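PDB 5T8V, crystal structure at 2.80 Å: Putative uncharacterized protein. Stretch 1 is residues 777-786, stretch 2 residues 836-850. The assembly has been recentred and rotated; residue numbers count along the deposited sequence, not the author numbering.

Stretch 1 (777-786) VILMVQTVKR
Stretch 2 836-850: APSGRDVLQVLMIFA

Two helices of one chain meet almost at right angles. Residues 777-786 are helical throughout, the helix having begun earlier in the chain; in the second stretch Ala836, Pro837 and Ser838 are extended (phi/psi -62/169, -77/159 and -71/146), and a helix runs from Gly839 through Ala850 and beyond. The axes approach to 8.7 Å, with 88° between their N-to-C directions. Such a crossing confines contact to a compact patch, and the two stretches together bury 518 Å². Val781 is covered most by the other stretch (78 Å²), followed by Val784 and Asp841 (59 Å² each); Val781, Met780, Val845 and Phe849 are buried in the structure as a whole. The register is fixed by two CA-CA pairs, Val781 with Val842 at 5.7 Å and Ile778 with Pro837 at 6.5 Å.

Both helices can be built with helical torsions, with Val845 at -86/-38 the departure to keep. In the first helix, i to i-4 bonds of 2.9 Å include Val781 N to Val777 O and Lys785 N to Val781 O; in the second, Val842 N bonds to Ser838 O at 2.9 Å. Thr783, chi1 m, turns its hydroxyl back to its own helix, Thr783 OG1 donating to Leu779 O at 2.5 Å. At the start of the second helix Ser838, chi1 t, occupies the N-cap position: Ser838 OG accepts a weak bond from Arg840 N at 3.3 Å, with an N-H...O angle of 128°.

Val781 is the central bump. Its CA-to-CB bond points toward the second stretch, and with chi1 at 176° (t) its two methyls enter a hollow lined by Pro837, Asp841, Val842 and Val845. Val781 CG1 lies 3.7 Å from Pro837 CB, 3.4 Å from Asp841 CB and 3.9 Å from Val842 N; Val781 CG2 lies 4.0 Å from Val842 CG2 and 3.8 Å from Val845 CG1. A short branched side chain suits this spot, filling the hollow while the backbones stay close. Val842 itself points sideways (chi1 t), and Val842 CA is 5.7 Å from Val781 CA.

Beside this knob, Pro837 offers its ring, puckered C-gamma endo, to Ile778 as well: Ile778 CG1 is 3.9 Å from Pro837 CD, with the isoleucine in the m,t rotamer. One turn beyond Val781, Val784 (chi1 m) bridges two residues of the second helix, Val784 CG2 being 4.1 Å from Val845 CB and Val784 CG1 4.1 Å from Ile848 CD1. Val845 and Ile848, both with chi1 p, point toward the first helix.

Met780 extends the apolar patch. Its m,t,p rotamer carries Met780 CE to the edge of the Phe849 ring, near the ring plane and 3.4 Å from Phe849 CE1, while Met780 CE is 4.3 Å from Val845 CG2. The flexible thioether chain thus reaches a ring whose own CA-to-CB bond points sideways but whose end comes nearer (chi1 -100°, chi2 86°).

Polarity appears at Lys785 and Asp841. Asp841 (chi1 -61°, m; chi2 -28°) points its CA-to-CB bond toward the first helix, so its CB packs on Val781 while its carboxylate reaches the lysine chain. The exposed lysine, t,t,t,m, lays its aliphatic chain beside that carboxylate, Lys785 CD reaching 3.2 Å from Asp841 OD2. Lys785 NZ remains 4.4 Å from Asp841 OD2, favourable for opposite charges but beyond a salt bridge. No hydrogen bond crosses between the stretches; the packing of apolar surfaces accounts for most of the contact.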

ATOM      1  N   VAL A 777       9.265 -30.410 -19.295  1.00 58.88           N
ATOM      2  CA  VAL A 777       8.814 -30.438 -20.686  1.00 58.07           C
ATOM      3  C   VAL A 777       7.324 -30.130 -20.770  1.00 55.44           C
ATOM      4  O   VAL A 777       6.884 -29.337 -21.611  1.00 54.10           O
ATOM      5  CB  VAL A 777       9.152 -31.790 -21.346  1.00 60.13           C
ATOM      6  CG1 VAL A 777       8.615 -32.952 -20.539  1.00 61.90           C
ATOM      7  CG2 VAL A 777       8.607 -31.840 -22.765  1.00 59.20           C
ATOM      8  N   ILE A 778       6.521 -30.748 -19.901  1.00 55.95           N
ATOM      9  CA  ILE A 778       5.080 -30.517 -19.952  1.00 53.40           C
ATOM     10  C   ILE A 778       4.778 -29.043 -19.717  1.00 51.94           C
ATOM     11  O   ILE A 778       3.980 -28.432 -20.437  1.00 51.19           O
ATOM     12  CB  ILE A 778       4.349 -31.419 -18.941  1.00 53.71           C
ATOM     13  CG1 ILE A 778       4.513 -32.889 -19.341  1.00 56.05           C
ATOM     14  CG2 ILE A 778       2.861 -31.063 -18.883  1.00 52.26           C
ATOM     15  CD1 ILE A 778       3.951 -33.881 -18.338  1.00 57.20           C
ATOM     16  N   LEU A 779       5.419 -28.447 -18.710  1.00 36.39           N
ATOM     17  CA  LEU A 779       5.195 -27.033 -18.427  1.00 35.59           C
ATOM     18  C   LEU A 779       5.565 -26.168 -19.624  1.00 35.64           C
ATOM     19  O   LEU A 779       4.899 -25.162 -19.903  1.00 34.96           O
ATOM     20  CB  LEU A 779       5.993 -26.609 -17.195  1.00 36.01           C
ATOM     21  CG  LEU A 779       5.525 -27.162 -15.846  1.00 35.85           C
ATOM     22  CD1 LEU A 779       6.487 -26.738 -14.749  1.00 36.61           C
ATOM     23  CD2 LEU A 779       4.111 -26.710 -15.515  1.00 34.59           C
ATOM     24  N   MET A 780       6.624 -26.541 -20.344  1.00 49.09           N
ATOM     25  CA  MET A 780       6.991 -25.795 -21.542  1.00 49.47           C
ATOM     26  C   MET A 780       5.912 -25.919 -22.611  1.00 47.64           C
ATOM     27  O   MET A 780       5.479 -24.916 -23.191  1.00 46.57           O
ATOM     28  CB  MET A 780       8.336 -26.289 -22.073  1.00 51.04           C
ATOM     29  CG  MET A 780       9.494 -26.059 -21.118  1.00 53.78           C
ATOM     30  SD  MET A 780      11.078 -26.539 -21.821  1.00 55.68           S
ATOM     31  CE  MET A 780      11.315 -25.235 -23.013  1.00 55.38           C
ATOM     32  N   VAL A 781       5.461 -27.146 -22.879  1.00 44.68           N
ATOM     33  CA  VAL A 781       4.427 -27.357 -23.890  1.00 43.17           C
ATOM     34  C   VAL A 781       3.191 -26.531 -23.559  1.00 42.08           C
ATOM     35  O   VAL A 781       2.658 -25.808 -24.409  1.00 41.46           O
ATOM     36  CB  VAL A 781       4.090 -28.855 -24.009  1.00 43.19           C
ATOM     37  CG1 VAL A 781       2.943 -29.076 -24.986  1.00 42.42           C
ATOM     38  CG2 VAL A 781       5.313 -29.637 -24.459  1.00 43.62           C
ATOM     39  N   GLN A 782       2.713 -26.628 -22.317  1.00 42.14           N
ATOM     40  CA  GLN A 782       1.559 -25.835 -21.909  1.00 41.50           C
ATOM     41  C   GLN A 782       1.824 -24.348 -22.090  1.00 42.28           C
ATOM     42  O   GLN A 782       0.941 -23.601 -22.532  1.00 42.44           O
ATOM     43  CB  GLN A 782       1.199 -26.134 -20.455  1.00 41.64           C
ATOM     44  CG  GLN A 782       0.407 -27.418 -20.257  1.00 42.37           C
ATOM     45  CD  GLN A 782      -0.066 -27.604 -18.823  1.00 43.44           C
ATOM     46  OE1 GLN A 782       0.073 -28.684 -18.250  1.00 45.31           O
ATOM     47  NE2 GLN A 782      -0.636 -26.551 -18.240  1.00 42.04           N
ATOM     48  N   THR A 783       3.037 -23.898 -21.762  1.00 39.89           N
ATOM     49  CA  THR A 783       3.338 -22.472 -21.835  1.00 40.55           C
ATOM     50  C   THR A 783       3.293 -21.964 -23.272  1.00 40.44           C
ATOM     51  O   THR A 783       2.721 -20.902 -23.540  1.00 40.21           O
ATOM     52  CB  THR A 783       4.704 -22.191 -21.207  1.00 42.67           C
ATOM     53  OG1 THR A 783       4.713 -22.659 -19.852  1.00 42.85           O
ATOM     54  CG2 THR A 783       5.012 -20.693 -21.221  1.00 43.13           C
ATOM     55  N   VAL A 784       3.889 -22.700 -24.214  1.00 39.10           N
ATOM     56  CA  VAL A 784       3.889 -22.240 -25.600  1.00 40.80           C
ATOM     57  C   VAL A 784       2.504 -22.398 -26.213  1.00 42.04           C
ATOM     58  O   VAL A 784       2.070 -21.569 -27.022  1.00 42.74           O
ATOM     59  CB  VAL A 784       4.964 -22.977 -26.424  1.00 40.96           C
ATOM     60  CG1 VAL A 784       6.329 -22.843 -25.760  1.00 41.33           C
ATOM     61  CG2 VAL A 784       4.600 -24.444 -26.626  1.00 41.50           C
ATOM     62  N   LYS A 785       1.787 -23.462 -25.844  1.00 38.87           N
ATOM     63  CA  LYS A 785       0.422 -23.636 -26.330  1.00 39.73           C
ATOM     64  C   LYS A 785      -0.496 -22.540 -25.809  1.00 39.10           C
ATOM     65  O   LYS A 785      -1.495 -22.211 -26.457  1.00 37.94           O
ATOM     66  CB  LYS A 785      -0.113 -25.011 -25.925  1.00 40.25           C
ATOM     67  CG  LYS A 785      -1.633 -25.142 -26.001  1.00 40.31           C
ATOM     68  CD  LYS A 785      -2.058 -26.590 -26.201  1.00 41.34           C
ATOM     69  CE  LYS A 785      -3.551 -26.785 -25.978  1.00 42.03           C
ATOM     70  NZ  LYS A 785      -3.887 -26.997 -24.537  1.00 41.89           N
ATOM     71  N   ARG A 786      -0.167 -21.960 -24.656  1.00 48.36           N
ATOM     72  CA  ARG A 786      -1.042 -20.963 -24.052  1.00 50.43           C
ATOM     73  C   ARG A 786      -1.173 -19.729 -24.937  1.00 54.17           C
ATOM     74  O   ARG A 786      -2.287 -19.304 -25.264  1.00 55.64           O
ATOM     75  CB  ARG A 786      -0.517 -20.586 -22.666  1.00 49.73           C
ATOM     76  CG  ARG A 786      -1.205 -19.382 -22.048  1.00 49.11           C
ATOM     77  CD  ARG A 786      -0.831 -19.223 -20.583  1.00 48.70           C
ATOM     78  NE  ARG A 786      -1.517 -20.198 -19.739  1.00 47.51           N
ATOM     79  CZ  ARG A 786      -2.726 -20.022 -19.214  1.00 46.48           C
ATOM     80  NH1 ARG A 786      -3.402 -18.903 -19.439  1.00 46.15           N
ATOM     81  NH2 ARG A 786      -3.266 -20.969 -18.459  1.00 46.16           N
ATOM     82  N   ALA A 836      -1.138 -36.382 -20.421  1.00 85.75           N
ATOM     83  CA  ALA A 836       0.112 -35.890 -20.989  1.00 84.38           C
ATOM     84  C   ALA A 836      -0.175 -34.962 -22.166  1.00 83.36           C
ATOM     85  O   ALA A 836      -1.324 -34.885 -22.618  1.00 84.74           O
ATOM     86  CB  ALA A 836       0.975 -37.076 -21.421  1.00 84.97           C
ATOM     87  N   PRO A 837       0.814 -34.231 -22.680  1.00 71.75           N
ATOM     88  CA  PRO A 837       0.535 -33.279 -23.760  1.00 70.73           C
ATOM     89  C   PRO A 837       0.371 -33.964 -25.109  1.00 69.89           C
ATOM     90  O   PRO A 837       0.831 -35.084 -25.338  1.00 70.43           O
ATOM     91  CB  PRO A 837       1.768 -32.368 -23.755  1.00 71.12           C
ATOM     92  CG  PRO A 837       2.855 -33.224 -23.243  1.00 72.07           C
ATOM     93  CD  PRO A 837       2.231 -34.177 -22.266  1.00 72.78           C
ATOM     94  N   SER A 838      -0.303 -33.255 -26.011  1.00 61.04           N
ATOM     95  CA  SER A 838      -0.505 -33.746 -27.366  1.00 60.08           C
ATOM     96  C   SER A 838       0.802 -33.714 -28.152  1.00 58.42           C
ATOM     97  O   SER A 838       1.640 -32.829 -27.971  1.00 58.47           O
ATOM     98  CB  SER A 838      -1.561 -32.902 -28.080  1.00 60.47           C
ATOM     99  OG  SER A 838      -1.617 -33.214 -29.460  1.00 61.07           O
ATOM    100  N   GLY A 839       0.968 -34.699 -29.038  1.00 58.90           N
ATOM    101  CA  GLY A 839       2.147 -34.719 -29.888  1.00 56.79           C
ATOM    102  C   GLY A 839       2.294 -33.445 -30.696  1.00 54.43           C
ATOM    103  O   GLY A 839       3.397 -32.915 -30.848  1.00 54.08           O
ATOM    104  N   ARG A 840       1.182 -32.944 -31.233  1.00 70.94           N
ATOM    105  CA  ARG A 840       1.168 -31.646 -31.898  1.00 70.27           C
ATOM    106  C   ARG A 840       1.772 -30.563 -31.007  1.00 69.19           C
ATOM    107  O   ARG A 840       2.704 -29.849 -31.406  1.00 67.95           O
ATOM    108  CB  ARG A 840      -0.279 -31.317 -32.270  1.00 71.69           C
ATOM    109  CG  ARG A 840      -0.537 -29.986 -32.940  1.00 73.90           C
ATOM    110  CD  ARG A 840      -2.032 -29.708 -32.898  1.00 75.78           C
ATOM    111  NE  ARG A 840      -2.509 -28.925 -34.033  1.00 77.54           N
ATOM    112  CZ  ARG A 840      -3.793 -28.727 -34.315  1.00 78.98           C
ATOM    113  NH1 ARG A 840      -4.136 -28.001 -35.371  1.00 79.74           N
ATOM    114  NH2 ARG A 840      -4.736 -29.257 -33.546  1.00 79.29           N
ATOM    115  N   ASP A 841       1.260 -30.445 -29.779  1.00 67.26           N
ATOM    116  CA  ASP A 841       1.719 -29.402 -28.869  1.00 66.16           C
ATOM    117  C   ASP A 841       3.191 -29.566 -28.516  1.00 65.30           C
ATOM    118  O   ASP A 841       3.894 -28.569 -28.318  1.00 66.32           O
ATOM    119  CB  ASP A 841       0.862 -29.410 -27.604  1.00 66.82           C
ATOM    120  CG  ASP A 841      -0.599 -29.124 -27.891  1.00 68.42           C
ATOM    121  OD1 ASP A 841      -0.881 -28.427 -28.889  1.00 68.36           O
ATOM    122  OD2 ASP A 841      -1.464 -29.592 -27.118  1.00 68.12           O
ATOM    123  N   VAL A 842       3.676 -30.806 -28.421  1.00 41.51           N
ATOM    124  CA  VAL A 842       5.097 -31.029 -28.174  1.00 40.43           C
ATOM    125  C   VAL A 842       5.919 -30.582 -29.376  1.00 39.23           C
ATOM    126  O   VAL A 842       6.982 -29.964 -29.232  1.00 40.08           O
ATOM    127  CB  VAL A 842       5.353 -32.509 -27.837  1.00 41.65           C
ATOM    128  CG1 VAL A 842       6.843 -32.774 -27.654  1.00 42.92           C
ATOM    129  CG2 VAL A 842       4.588 -32.912 -26.583  1.00 41.92           C
ATOM    130  N   LEU A 843       5.446 -30.889 -30.583  1.00 35.43           N
ATOM    131  CA  LEU A 843       6.172 -30.493 -31.778  1.00 35.63           C
ATOM    132  C   LEU A 843       6.192 -28.984 -31.960  1.00 35.43           C
ATOM    133  O   LEU A 843       7.096 -28.467 -32.624  1.00 35.91           O
ATOM    134  CB  LEU A 843       5.561 -31.169 -33.004  1.00 35.52           C
ATOM    135  CG  LEU A 843       5.683 -32.694 -32.979  1.00 36.02           C
ATOM    136  CD1 LEU A 843       4.790 -33.310 -34.032  1.00 35.91           C
ATOM    137  CD2 LEU A 843       7.126 -33.128 -33.187  1.00 36.75           C
ATOM    138  N   GLN A 844       5.228 -28.261 -31.385  1.00 38.06           N
ATOM    139  CA  GLN A 844       5.282 -26.806 -31.471  1.00 37.82           C
ATOM    140  C   GLN A 844       6.480 -26.237 -30.717  1.00 38.48           C
ATOM    141  O   GLN A 844       7.041 -25.218 -31.135  1.00 38.74           O
ATOM    142  CB  GLN A 844       3.982 -26.192 -30.946  1.00 36.83           C
ATOM    143  CG  GLN A 844       2.826 -26.274 -31.932  1.00 36.84           C
ATOM    144  CD  GLN A 844       3.159 -25.637 -33.270  1.00 37.62           C
ATOM    145  OE1 GLN A 844       3.292 -26.324 -34.282  1.00 37.61           O
ATOM    146  NE2 GLN A 844       3.308 -24.317 -33.276  1.00 38.26           N
ATOM    147  N   VAL A 845       6.890 -26.875 -29.623  1.00 42.26           N
ATOM    148  CA  VAL A 845       8.064 -26.419 -28.880  1.00 42.82           C
ATOM    149  C   VAL A 845       9.344 -27.016 -29.456  1.00 43.81           C
ATOM    150  O   VAL A 845      10.376 -26.339 -29.524  1.00 44.35           O
ATOM    151  CB  VAL A 845       7.911 -26.736 -27.374  1.00 42.98           C
ATOM    152  CG1 VAL A 845       7.592 -28.195 -27.137  1.00 43.46           C
ATOM    153  CG2 VAL A 845       9.171 -26.345 -26.604  1.00 44.47           C
ATOM    154  N   LEU A 846       9.307 -28.281 -29.882  1.00 37.20           N
ATOM    155  CA  LEU A 846      10.459 -28.841 -30.581  1.00 38.17           C
ATOM    156  C   LEU A 846      10.814 -28.014 -31.807  1.00 38.46           C
ATOM    157  O   LEU A 846      11.994 -27.880 -32.151  1.00 39.57           O
ATOM    158  CB  LEU A 846      10.181 -30.289 -30.984  1.00 38.04           C
ATOM    159  CG  LEU A 846      10.364 -31.347 -29.896  1.00 38.53           C
ATOM    160  CD1 LEU A 846       9.852 -32.697 -30.371  1.00 38.48           C
ATOM    161  CD2 LEU A 846      11.829 -31.444 -29.498  1.00 39.94           C
ATOM    162  N   MET A 847       9.805 -27.448 -32.469  1.00 53.21           N
ATOM    163  CA  MET A 847      10.028 -26.602 -33.635  1.00 53.87           C
ATOM    164  C   MET A 847      10.933 -25.423 -33.290  1.00 54.18           C
ATOM    165  O   MET A 847      11.989 -25.222 -33.903  1.00 55.65           O
ATOM    166  CB  MET A 847       8.672 -26.121 -34.154  1.00 52.98           C
ATOM    167  CG  MET A 847       8.695 -25.288 -35.415  1.00 53.27           C
ATOM    168  SD  MET A 847       7.011 -24.780 -35.818  1.00 52.29           S
ATOM    169  CE  MET A 847       7.256 -23.922 -37.367  1.00 53.06           C
ATOM    170  N   ILE A 848      10.527 -24.629 -32.297  1.00 49.31           N
ATOM    171  CA  ILE A 848      11.298 -23.450 -31.918  1.00 50.99           C
ATOM    172  C   ILE A 848      12.644 -23.841 -31.323  1.00 52.03           C
ATOM    173  O   ILE A 848      13.620 -23.089 -31.437  1.00 53.90           O
ATOM    174  CB  ILE A 848      10.481 -22.569 -30.954  1.00 50.85           C
ATOM    175  CG1 ILE A 848      10.024 -23.378 -29.733  1.00 49.30           C
ATOM    176  CG2 ILE A 848       9.298 -21.957 -31.700  1.00 51.72           C
ATOM    177  CD1 ILE A 848       9.070 -22.648 -28.813  1.00 48.26           C
ATOM    178  N   PHE A 849      12.735 -25.016 -30.694  1.00 40.99           N
ATOM    179  CA  PHE A 849      14.039 -25.501 -30.250  1.00 42.39           C
ATOM    180  C   PHE A 849      14.971 -25.722 -31.435  1.00 43.47           C
ATOM    181  O   PHE A 849      16.111 -25.244 -31.443  1.00 45.18           O
ATOM    182  CB  PHE A 849      13.880 -26.790 -29.448  1.00 41.94           C
ATOM    183  CG  PHE A 849      13.926 -26.583 -27.968  1.00 42.11           C
ATOM    184  CD1 PHE A 849      12.781 -26.245 -27.270  1.00 40.79           C
ATOM    185  CD2 PHE A 849      15.116 -26.717 -27.274  1.00 43.72           C
ATOM    186  CE1 PHE A 849      12.819 -26.051 -25.911  1.00 40.90           C
ATOM    187  CE2 PHE A 849      15.161 -26.525 -25.910  1.00 43.93           C
ATOM    188  CZ  PHE A 849      14.011 -26.190 -25.228  1.00 42.44           C
ATOM    189  N   ALA A 850      14.501 -26.455 -32.446  1.00 42.62           N
ATOM    190  CA  ALA A 850      15.311 -26.673 -33.637  1.00 43.50           C
ATOM    191  C   ALA A 850      15.689 -25.352 -34.293  1.00 45.75           C
ATOM    192  O   ALA A 850      16.793 -25.211 -34.832  1.00 48.75           O
ATOM    193  CB  ALA A 850      14.562 -27.569 -34.621  1.00 42.27           C
TER